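Local coordinates for protein UL37 (Suid herpesvirus 1, PDB 4K70) that serves as an inner tegument protein, seen here as its N-terminal half, and probably takes part in controlling the trafficking of the virus, at residues L196-R199 with Q200-N203; L216-D220 with E221-D225; H271-A274 with Y275-E278; V242-A245 with A246-P249. One frame throughout, in Å; residues are numbered along the deposited sequence.

Interaction 1: residues L196-R199 with Q200-N203. With NA (sodium ion), chain T.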
loop_
_atom_site.group_PDB
_atom_site.type_symbol
_atom_site.label_atom_id
_atom_site.label_comp_id
_atom_site.label_asym_id
_atom_site.label_seq_id
_atom_site.Cartn_x
_atom_site.Cartn_y
_atom_site.Cartn_z
ATOM N N LEU A 196 -4.152 -11.518 -12.007
ATOM C CA LEU A 196 -5.490 -12.121 -12.040
ATOM C C LEU A 196 -6.105 -12.095 -13.441
ATOM O O LEU A 196 -6.712 -13.076 -13.866
ATOM C CB LEU A 196 -6.414 -11.454 -11.022
ATOM C CG LEU A 196 -6.056 -11.764 -9.561
ATOM C CD1 LEU A 196 -6.793 -10.862 -8.580
ATOM C CD2 LEU A 196 -6.299 -13.230 -9.246
ATOM N N ALA A 197 -5.947 -10.985 -14.166
ATOM C CA ALA A 197 -6.508 -10.917 -15.512
ATOM C C ALA A 197 -5.782 -11.859 -16.472
ATOM O O ALA A 197 -6.397 -12.488 -17.340
ATOM C CB ALA A 197 -6.498 -9.475 -16.044
ATOM N N VAL A 198 -4.462 -11.941 -16.326
ATOM C CA VAL A 198 -3.668 -12.864 -17.128
ATOM C C VAL A 198 -4.137 -14.299 -16.941
ATOM O O VAL A 198 -4.256 -15.047 -17.907
ATOM C CB VAL A 198 -2.154 -12.752 -16.818
ATOM C CG1 VAL A 198 -1.362 -13.769 -17.636
ATOM C CG2 VAL A 198 -1.663 -11.348 -17.110
ATOM N N ARG A 199 -4.418 -14.689 -15.701
ATOM C CA ARG A 199 -4.911 -16.037 -15.471
ATOM C C ARG A 199 -6.187 -16.346 -16.247
ATOM O O ARG A 199 -6.347 -17.459 -16.749
ATOM C CB ARG A 199 -5.083 -16.311 -13.981
ATOM C CG ARG A 199 -3.740 -16.456 -13.308
ATOM C CD ARG A 199 -3.797 -17.218 -12.005
ATOM N NE ARG A 199 -2.437 -17.471 -11.535
ATOM C CZ ARG A 199 -2.133 -17.955 -10.334
ATOM N NH1 ARG A 199 -3.099 -18.240 -9.470
ATOM N NH2 ARG A 199 -0.860 -18.149 -10.000
ATOM N N GLN A 200 -7.081 -15.364 -16.363
ATOM C CA GLN A 200 -8.319 -15.547 -17.129
ATOM C C GLN A 200 -8.045 -15.592 -18.628
ATOM O O GLN A 200 -8.627 -16.397 -19.348
ATOM C CB GLN A 200 -9.318 -14.424 -16.829
ATOM C CG GLN A 200 -9.793 -14.382 -15.379
ATOM C CD GLN A 200 -10.496 -15.657 -14.967
ATOM O OE1 GLN A 200 -9.887 -16.721 -14.890
ATOM N NE2 GLN A 200 -11.793 -15.557 -14.706
ATOM N N MET A 201 -7.172 -14.710 -19.101
ATOM C CA MET A 201 -6.796 -14.718 -20.508
ATOM C C MET A 201 -6.213 -16.072 -20.927
ATOM O O MET A 201 -6.398 -16.518 -22.056
ATOM C CB MET A 201 -5.793 -13.609 -20.801
ATOM C CG MET A 201 -5.310 -13.576 -22.241
ATOM S SD MET A 201 -4.160 -12.216 -22.565
ATOM C CE MET A 201 -2.713 -12.715 -21.622
ATOM N N GLN A 202 -5.516 -16.721 -20.006
ATOM C CA GLN A 202 -4.825 -17.975 -20.299
ATOM C C GLN A 202 -5.615 -19.189 -19.819
ATOM O O GLN A 202 -5.106 -20.315 -19.807
ATOM C CB GLN A 202 -3.425 -17.948 -19.677
ATOM C CG GLN A 202 -2.599 -16.805 -20.237
ATOM C CD GLN A 202 -1.193 -16.693 -19.665
ATOM O OE1 GLN A 202 -0.881 -17.223 -18.599
ATOM N NE2 GLN A 202 -0.340 -15.970 -20.378
ATOM N N ASN A 203 -6.863 -18.950 -19.428
ATOM C CA ASN A 203 -7.718 -20.006 -18.916
ATOM C C ASN A 203 -8.433 -20.748 -20.052
ATOM O O ASN A 203 -9.419 -20.253 -20.618
ATOM C CB ASN A 203 -8.717 -19.427 -17.913
ATOM C CG ASN A 203 -9.541 -20.493 -17.229
ATOM O OD1 ASN A 203 -9.578 -21.641 -17.669
ATOM N ND2 ASN A 203 -10.227 -20.115 -16.155
HETATM NA NA NA T . -13.589 -16.083 -15.923
HETATM O O HOH W 1 -15.346 -17.345 -14.729
#
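Val198 and Gln202, four residues apart, run next to each other in the same direction. Starting from the backbone, CB of Gln202 sits 3.5 Å from the carbonyl O of Val198, and CG comes slightly nearer to it. Chi1 of -60° puts CG beside the backbone N of Gln202, and chi2 of 180° then carries the chain on without a bend past the valine. At the amide, CD lies 3.6 Å from Val198 CG1, the methyl that stands anti to its own backbone N (chi1 178°), while NE2 passes 3.7 Å from the same CG1. The tip goes on to Gln234 of helix 229-240, whose OE1 receives a hydrogen bond from NE2. Glutamine suits this place: its methylene part and amide lie along an apolar branch, yet its end is polar.

The pair marks the C-terminal turn of helix 191-201. Met201 N bonds to Ala197 O at 2.9 Å and Gln202 N to Val198 O at 3.0 Å, the regular i to i+4 pattern, after which Gln202 is the first residue to leave helical geometry. Asn203 N then turns back to Gln200 O at 3.1 Å. Met201, bent at its last torsion, brings CE within 4.3 Å of Val198 CG1, a loose apolar touch; its flexible chain also reaches Leu231. Elsewhere round the helix, the amide of Gln200 borders a sodium ion that also holds a water at 2.5 Å, while Arg199 belongs with Val153 to another sodium site.

Interaction 2: residues L216-D220 with E221-D225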
loop_
_atom_site.group_PDB
_atom_site.type_symbol
_atom_site.label_atom_id
_atom_site.label_comp_id
_atom_site.label_asym_id
_atom_site.label_seq_id
_atom_site.Cartn_x
_atom_site.Cartn_y
_atom_site.Cartn_z
ATOM N N LEU A 216 -7.857 -7.465 -23.753
ATOM C CA LEU A 216 -8.052 -6.040 -23.974
ATOM C C LEU A 216 -8.022 -5.259 -22.676
ATOM O O LEU A 216 -7.431 -4.181 -22.620
ATOM C CB LEU A 216 -9.347 -5.761 -24.734
ATOM C CG LEU A 216 -9.353 -6.294 -26.168
ATOM C CD1 LEU A 216 -10.630 -5.862 -26.912
ATOM C CD2 LEU A 216 -8.102 -5.820 -26.891
ATOM N N THR A 217 -8.647 -5.782 -21.625
ATOM C CA THR A 217 -8.560 -5.096 -20.332
ATOM C C THR A 217 -7.097 -4.966 -19.877
ATOM O O THR A 217 -6.703 -3.955 -19.289
ATOM C CB THR A 217 -9.408 -5.764 -19.216
ATOM O OG1 THR A 217 -8.808 -7.007 -18.815
ATOM C CG2 THR A 217 -10.866 -5.989 -19.669
ATOM N N ILE A 218 -6.297 -5.987 -20.162
ATOM C CA ILE A 218 -4.893 -5.978 -19.757
ATOM C C ILE A 218 -4.115 -4.948 -20.585
ATOM O O ILE A 218 -3.319 -4.168 -20.052
ATOM C CB ILE A 218 -4.251 -7.364 -19.913
ATOM C CG1 ILE A 218 -4.864 -8.345 -18.908
ATOM C CG2 ILE A 218 -2.730 -7.283 -19.705
ATOM C CD1 ILE A 218 -4.604 -9.811 -19.241
ATOM N N ALA A 219 -4.351 -4.946 -21.889
ATOM C CA ALA A 219 -3.683 -3.987 -22.763
ATOM C C ALA A 219 -3.996 -2.571 -22.295
ATOM O O ALA A 219 -3.101 -1.731 -22.195
ATOM C CB ALA A 219 -4.105 -4.193 -24.211
ATOM N N ASP A 220 -5.264 -2.332 -21.954
ATOM C CA ASP A 220 -5.734 -0.991 -21.585
ATOM C C ASP A 220 -5.334 -0.512 -20.179
ATOM O O ASP A 220 -5.046 0.661 -19.985
ATOM C CB ASP A 220 -7.258 -0.882 -21.761
ATOM C CG ASP A 220 -7.672 -0.910 -23.219
ATOM O OD1 ASP A 220 -6.766 -0.851 -24.083
ATOM O OD2 ASP A 220 -8.884 -0.982 -23.505
ATOM N N GLU A 221 -5.334 -1.411 -19.201
ATOM C CA GLU A 221 -5.036 -1.053 -17.816
ATOM C C GLU A 221 -3.535 -1.033 -17.556
ATOM O O GLU A 221 -3.043 -0.254 -16.749
ATOM C CB GLU A 221 -5.682 -2.055 -16.847
ATOM C CG GLU A 221 -7.197 -2.241 -16.997
ATOM C CD GLU A 221 -8.008 -1.332 -16.090
ATOM O OE1 GLU A 221 -7.438 -0.342 -15.578
ATOM O OE2 GLU A 221 -9.213 -1.611 -15.890
ATOM N N PHE A 222 -2.809 -1.909 -18.238
ATOM C CA PHE A 222 -1.408 -2.122 -17.876
ATOM C C PHE A 222 -0.345 -1.867 -18.936
ATOM O O PHE A 222 0.841 -1.790 -18.605
ATOM C CB PHE A 222 -1.243 -3.531 -17.308
ATOM C CG PHE A 222 -2.071 -3.778 -16.079
ATOM C CD1 PHE A 222 -1.664 -3.289 -14.849
ATOM C CD2 PHE A 222 -3.263 -4.490 -16.153
ATOM C CE1 PHE A 222 -2.421 -3.505 -13.720
ATOM C CE2 PHE A 222 -4.020 -4.712 -15.016
ATOM C CZ PHE A 222 -3.597 -4.221 -13.804
ATOM N N PHE A 223 -0.738 -1.747 -20.198
ATOM C CA PHE A 223 0.272 -1.591 -21.239
ATOM C C PHE A 223 0.112 -0.336 -22.072
ATOM O O PHE A 223 1.083 0.145 -22.654
ATOM C CB PHE A 223 0.352 -2.841 -22.125
ATOM C CG PHE A 223 0.938 -4.033 -21.422
ATOM C CD1 PHE A 223 0.128 -4.870 -20.667
ATOM C CD2 PHE A 223 2.304 -4.305 -21.495
ATOM C CE1 PHE A 223 0.662 -5.965 -20.006
ATOM C CE2 PHE A 223 2.847 -5.398 -20.843
ATOM C CZ PHE A 223 2.027 -6.235 -20.095
ATOM N N HIS A 224 -1.099 0.208 -22.090
ATOM C CA HIS A 224 -1.450 1.363 -22.916
ATOM C C HIS A 224 -0.884 1.247 -24.324
ATOM O O HIS A 224 -1.400 0.483 -25.143
ATOM C CB HIS A 224 -1.010 2.673 -22.260
ATOM C CG HIS A 224 -1.737 2.983 -20.984
ATOM N ND1 HIS A 224 -2.757 3.909 -20.912
ATOM C CD2 HIS A 224 -1.591 2.489 -19.732
ATOM C CE1 HIS A 224 -3.205 3.975 -19.671
ATOM N NE2 HIS A 224 -2.515 3.120 -18.933
ATOM N N ASP A 225 0.186 1.987 -24.598
ATOM C CA ASP A 225 0.757 2.018 -25.943
ATOM C C ASP A 225 2.006 1.157 -26.085
ATOM O O ASP A 225 2.558 1.027 -27.175
ATOM C CB ASP A 225 1.064 3.453 -26.370
ATOM C CG ASP A 225 -0.169 4.188 -26.860
ATOM O OD1 ASP A 225 -1.054 3.539 -27.458
ATOM O OD2 ASP A 225 -0.254 5.416 -26.645
#
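Glu221 opens the last turn of helix 208-223, where its N gives a hydrogen bond to Thr217 O at 2.9 Å; from here the helix widens into a pi-type turn before it is left. The glutamate has two conformers, and in the one described its carboxylate makes a salt bridge with Arg347 and accepts from the N of Arg348, so an acidic residue suits a place between a guanidinium group and a backbone N-H.

Phe222 keeps the regular step, its N meeting Ile218 O at 2.9 Å, with the donor tilted out of the carbonyl plane. Its ring goes to Leu194 of helix 191-201. Phe223 bonds through its N to Ala219 O at 3.1 Å, reaching that oxygen from well above the carbonyl plane (47°). Its ring runs beside the Ile218 side chain, and CE1 touches the CG2 branch at 3.7 Å, while Ile218 O lies in plane at the ring edge. The branched isoleucine can thus serve two neighbours, CG2 toward this ring and the other branch toward helix 191-201.

His224 breaks off the helix with positive phi (43°). Its N makes a second, weak bond to Ala219 O, which is thereby shared by the N-H groups four and five residues on. Asp220, held by salt bridges to Arg264 and Arg277, keeps its carboxylate apart from the imidazole; it is the aspartate's backbone O that sits 3.7 Å above the His224 ring plane, over the ring centre.

Interaction 3: residues H271-A274 with Y275-E278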
loop_
_atom_site.group_PDB
_atom_site.type_symbol
_atom_site.label_atom_id
_atom_site.label_comp_id
_atom_site.label_asym_id
_atom_site.label_seq_id
_atom_site.Cartn_x
_atom_site.Cartn_y
_atom_site.Cartn_z
ATOM N N HIS A 271 -9.007 -6.073 -36.535
ATOM C CA HIS A 271 -7.609 -6.115 -36.951
ATOM C C HIS A 271 -6.834 -7.284 -36.368
ATOM O O HIS A 271 -5.688 -7.518 -36.748
ATOM C CB HIS A 271 -6.904 -4.805 -36.589
ATOM C CG HIS A 271 -7.276 -3.663 -37.478
ATOM N ND1 HIS A 271 -8.450 -2.955 -37.332
ATOM C CD2 HIS A 271 -6.639 -3.117 -38.541
ATOM C CE1 HIS A 271 -8.517 -2.016 -38.260
ATOM N NE2 HIS A 271 -7.431 -2.094 -39.006
ATOM N N GLY A 272 -7.452 -8.016 -35.445
ATOM C CA GLY A 272 -6.754 -9.068 -34.726
ATOM C C GLY A 272 -5.567 -8.519 -33.953
ATOM O O GLY A 272 -4.585 -9.225 -33.717
ATOM N N ASP A 273 -5.667 -7.258 -33.542
ATOM C CA ASP A 273 -4.553 -6.554 -32.915
ATOM C C ASP A 273 -5.031 -5.782 -31.698
ATOM O O ASP A 273 -5.792 -4.833 -31.838
ATOM C CB ASP A 273 -3.934 -5.576 -33.920
ATOM C CG ASP A 273 -2.630 -4.967 -33.425
ATOM O OD1 ASP A 273 -2.287 -5.145 -32.233
ATOM O OD2 ASP A 273 -1.948 -4.297 -34.233
ATOM N N ALA A 274 -4.565 -6.170 -30.513
ATOM C CA ALA A 274 -5.049 -5.567 -29.272
ATOM C C ALA A 274 -4.730 -4.073 -29.135
ATOM O O ALA A 274 -5.382 -3.366 -28.363
ATOM C CB ALA A 274 -4.528 -6.342 -28.057
ATOM N N TYR A 275 -3.735 -3.593 -29.879
ATOM C CA TYR A 275 -3.286 -2.205 -29.744
ATOM C C TYR A 275 -3.940 -1.234 -30.722
ATOM O O TYR A 275 -3.707 -0.024 -30.664
ATOM C CB TYR A 275 -1.759 -2.124 -29.822
ATOM C CG TYR A 275 -1.102 -2.774 -28.635
ATOM C CD1 TYR A 275 -0.945 -2.079 -27.441
ATOM C CD2 TYR A 275 -0.661 -4.088 -28.690
ATOM C CE1 TYR A 275 -0.350 -2.668 -26.339
ATOM C CE2 TYR A 275 -0.064 -4.688 -27.588
ATOM C CZ TYR A 275 0.086 -3.970 -26.417
ATOM O OH TYR A 275 0.678 -4.546 -25.320
ATOM N N VAL A 276 -4.759 -1.770 -31.618
ATOM C CA VAL A 276 -5.616 -0.958 -32.465
ATOM C C VAL A 276 -6.873 -0.610 -31.672
ATOM O O VAL A 276 -7.585 -1.503 -31.195
ATOM C CB VAL A 276 -6.016 -1.713 -33.739
ATOM C CG1 VAL A 276 -6.874 -0.831 -34.629
ATOM C CG2 VAL A 276 -4.784 -2.176 -34.481
ATOM N N ARG A 277 -7.140 0.683 -31.526
ATOM C CA ARG A 277 -8.216 1.146 -30.660
ATOM C C ARG A 277 -9.199 2.069 -31.372
ATOM O O ARG A 277 -10.187 2.492 -30.774
ATOM C CB ARG A 277 -7.639 1.861 -29.431
ATOM C CG ARG A 277 -6.856 0.964 -28.483
ATOM C CD ARG A 277 -6.569 1.686 -27.166
ATOM N NE ARG A 277 -5.951 0.814 -26.169
ATOM C CZ ARG A 277 -4.644 0.591 -26.081
ATOM N NH1 ARG A 277 -3.815 1.169 -26.942
ATOM N NH2 ARG A 277 -4.163 -0.216 -25.143
ATOM N N GLU A 278 -8.937 2.369 -32.643
ATOM C CA GLU A 278 -9.777 3.303 -33.393
ATOM C C GLU A 278 -10.151 2.781 -34.768
ATOM O O GLU A 278 -9.449 1.956 -35.346
ATOM C CB GLU A 278 -9.064 4.644 -33.558
ATOM C CG GLU A 278 -8.449 5.174 -32.279
ATOM C CD GLU A 278 -7.262 6.076 -32.543
ATOM O OE1 GLU A 278 -7.398 7.000 -33.378
ATOM O OE2 GLU A 278 -6.195 5.846 -31.921
#
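Val276 uses both its methyls. CG1 lies over one face of the His271 imidazole, 4.1 Å from the ring centroid and 23° off the normal, a CH-pi contact displaced toward ND1, while CG2 presses on Asp273 CB at 3.5 Å. A beta-branched residue suits the spot because chi1 near 180° sends one methyl to each neighbour. Asp273 gives more than its CB: OD1 accepts from Tyr275 N at 3.2 Å in a nearly straight bond (169°), the donor standing above the carboxylate plane.

These groups are set by a type I beta turn from Asp273 to Val276, closed by Val276 N on Asp273 O at 3.2 Å. It follows the end of helix 260-271, and Gly272 makes the step out with the positive phi that a residue without a side chain takes easily. Farther out, the His271 ring is fixed by ND1 bonding to Ala267 O. Arg232 salt-bridges Asp273 OD2, probably steadying the carboxylate that holds the turn. Tyr275 OH reaches the backbone N of Asn228, and its ring packs on Phe223 and Leu231, as befits an amphipathic aromatic.

Interaction 4: residues V242-A245 with A246-P249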
loop_
_atom_site.group_PDB
_atom_site.type_symbol
_atom_site.label_atom_id
_atom_site.label_comp_id
_atom_site.label_asym_id
_atom_site.label_seq_id
_atom_site.Cartn_x
_atom_site.Cartn_y
_atom_site.Cartn_z
ATOM N N VAL A 242 -13.185 -16.383 -31.942
ATOM C CA VAL A 242 -14.449 -15.847 -31.460
ATOM C C VAL A 242 -15.636 -16.354 -32.261
ATOM O O VAL A 242 -15.607 -16.365 -33.491
ATOM C CB VAL A 242 -14.453 -14.321 -31.479
ATOM C CG1 VAL A 242 -15.871 -13.793 -31.315
ATOM C CG2 VAL A 242 -13.548 -13.792 -30.384
ATOM N N ASP A 243 -16.670 -16.786 -31.544
ATOM C CA ASP A 243 -17.925 -17.216 -32.151
ATOM C C ASP A 243 -18.552 -16.063 -32.932
ATOM O O ASP A 243 -18.915 -15.038 -32.351
ATOM C CB ASP A 243 -18.880 -17.697 -31.056
ATOM C CG ASP A 243 -20.078 -18.450 -31.606
ATOM O OD1 ASP A 243 -20.403 -18.272 -32.799
ATOM O OD2 ASP A 243 -20.699 -19.220 -30.837
ATOM N N GLU A 244 -18.673 -16.227 -34.248
ATOM C CA GLU A 244 -19.208 -15.166 -35.111
ATOM C C GLU A 244 -20.666 -14.804 -34.795
ATOM O O GLU A 244 -21.147 -13.740 -35.181
ATOM C CB GLU A 244 -19.077 -15.555 -36.587
ATOM C CG GLU A 244 -17.638 -15.767 -37.064
ATOM C CD GLU A 244 -16.960 -14.473 -37.497
ATOM O OE1 GLU A 244 -17.675 -13.522 -37.898
ATOM O OE2 GLU A 244 -15.711 -14.411 -37.439
ATOM N N ALA A 245 -21.357 -15.694 -34.094
ATOM C CA ALA A 245 -22.715 -15.424 -33.626
ATOM C C ALA A 245 -22.755 -14.281 -32.605
ATOM O O ALA A 245 -23.806 -13.701 -32.353
ATOM C CB ALA A 245 -23.322 -16.674 -33.030
ATOM N N ALA A 246 -21.608 -13.955 -32.019
ATOM C CA ALA A 246 -21.566 -12.931 -30.985
ATOM C C ALA A 246 -21.537 -11.529 -31.576
ATOM O O ALA A 246 -21.703 -10.550 -30.854
ATOM C CB ALA A 246 -20.368 -13.153 -30.049
ATOM N N LEU A 247 -21.325 -11.439 -32.888
ATOM C CA LEU A 247 -21.205 -10.158 -33.568
ATOM C C LEU A 247 -22.508 -9.744 -34.254
ATOM O O LEU A 247 -23.235 -10.580 -34.783
ATOM C CB LEU A 247 -20.090 -10.211 -34.615
ATOM C CG LEU A 247 -18.617 -10.234 -34.201
ATOM C CD1 LEU A 247 -17.772 -10.487 -35.431
ATOM C CD2 LEU A 247 -18.218 -8.917 -33.551
ATOM N N VAL A 248 -22.787 -8.446 -34.250
ATOM C CA VAL A 248 -23.964 -7.921 -34.945
ATOM C C VAL A 248 -23.709 -7.882 -36.456
ATOM O O VAL A 248 -22.736 -7.276 -36.915
ATOM C CB VAL A 248 -24.346 -6.497 -34.444
ATOM C CG1 VAL A 248 -25.452 -5.888 -35.319
ATOM C CG2 VAL A 248 -24.777 -6.531 -32.984
ATOM N N PRO A 249 -24.580 -8.542 -37.232
ATOM C CA PRO A 249 -24.527 -8.524 -38.702
ATOM C C PRO A 249 -24.398 -7.114 -39.294
ATOM O O PRO A 249 -25.073 -6.183 -38.841
ATOM C CB PRO A 249 -25.870 -9.141 -39.112
ATOM C CG PRO A 249 -26.681 -9.264 -37.816
ATOM C CD PRO A 249 -25.682 -9.374 -36.726
HETATM O O HOH W 2 -24.849 -12.363 -34.965
#
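Asp243 and Ala246 make the compact part of this contact. Ala246 N bonds to Asp243 O at 2.9 Å, the donor lying 45° out of the carbonyl plane, and the alanine CB packs 3.3 Å from that same oxygen. Ala246 is buried with its methyl against Leu297, where a small apolar side chain is in place. The aspartate works twice: chi1 of -167° places its carboxylate beside the backbone carbonyl carbon, where OD1 takes the N-H of Ala245 at 3.0 Å. One residue on, Leu247 N bonds to Glu244 O at 3.3 Å, longer but still nearly straight at the hydrogen (162°).

The outer part is looser. Glu244, bent at chi2, brings OE1 no nearer than 3.9 Å to Leu247 CD1, an apposition of a carboxylate oxygen and a methyl without directional bonding. Its OE1 also makes a long, weak ion pair with Arg286, against whose side chain Leu247 also rests. A charged residue is at ease here, since Glu244 is exposed, as are Asp243 and Ala245. Water 2 donates to Ala245 O at 3.1 Å, and the same oxygen accepts from Arg289 NH1 as well.

All this belongs to the loop between helices 229-240 and 260-271. A carboxylate bonded to the N-H two residues on, followed by two successive i to i+3 backbone bonds, is the signature of an Asx turn leading into a short 3-10 turn.

Overall arrangement
Along the chain the order is interaction 1, 2, 4, 3. Each is a local contact, and the four follow in series, none nested in or crossing another. Interaction 1 ends helix 191-201 and interaction 2 ends the next helix, 208-223; the two meet where Ile218 packs on Ala197, Val198 and Met201. After helix 229-240 comes interaction 4, a turn in the connecting loop about 9 Å, at the nearest atoms, from interactions 2 and 3. Interaction 3 closes the turn beyond helix 260-271 and comes back to interaction 2, Arg277 NE pairing with Asp220 OD1 at 2.8 Å. The ends of helices 191-201, 208-223 and 260-271 are thereby joined, while interaction 4 stands apart.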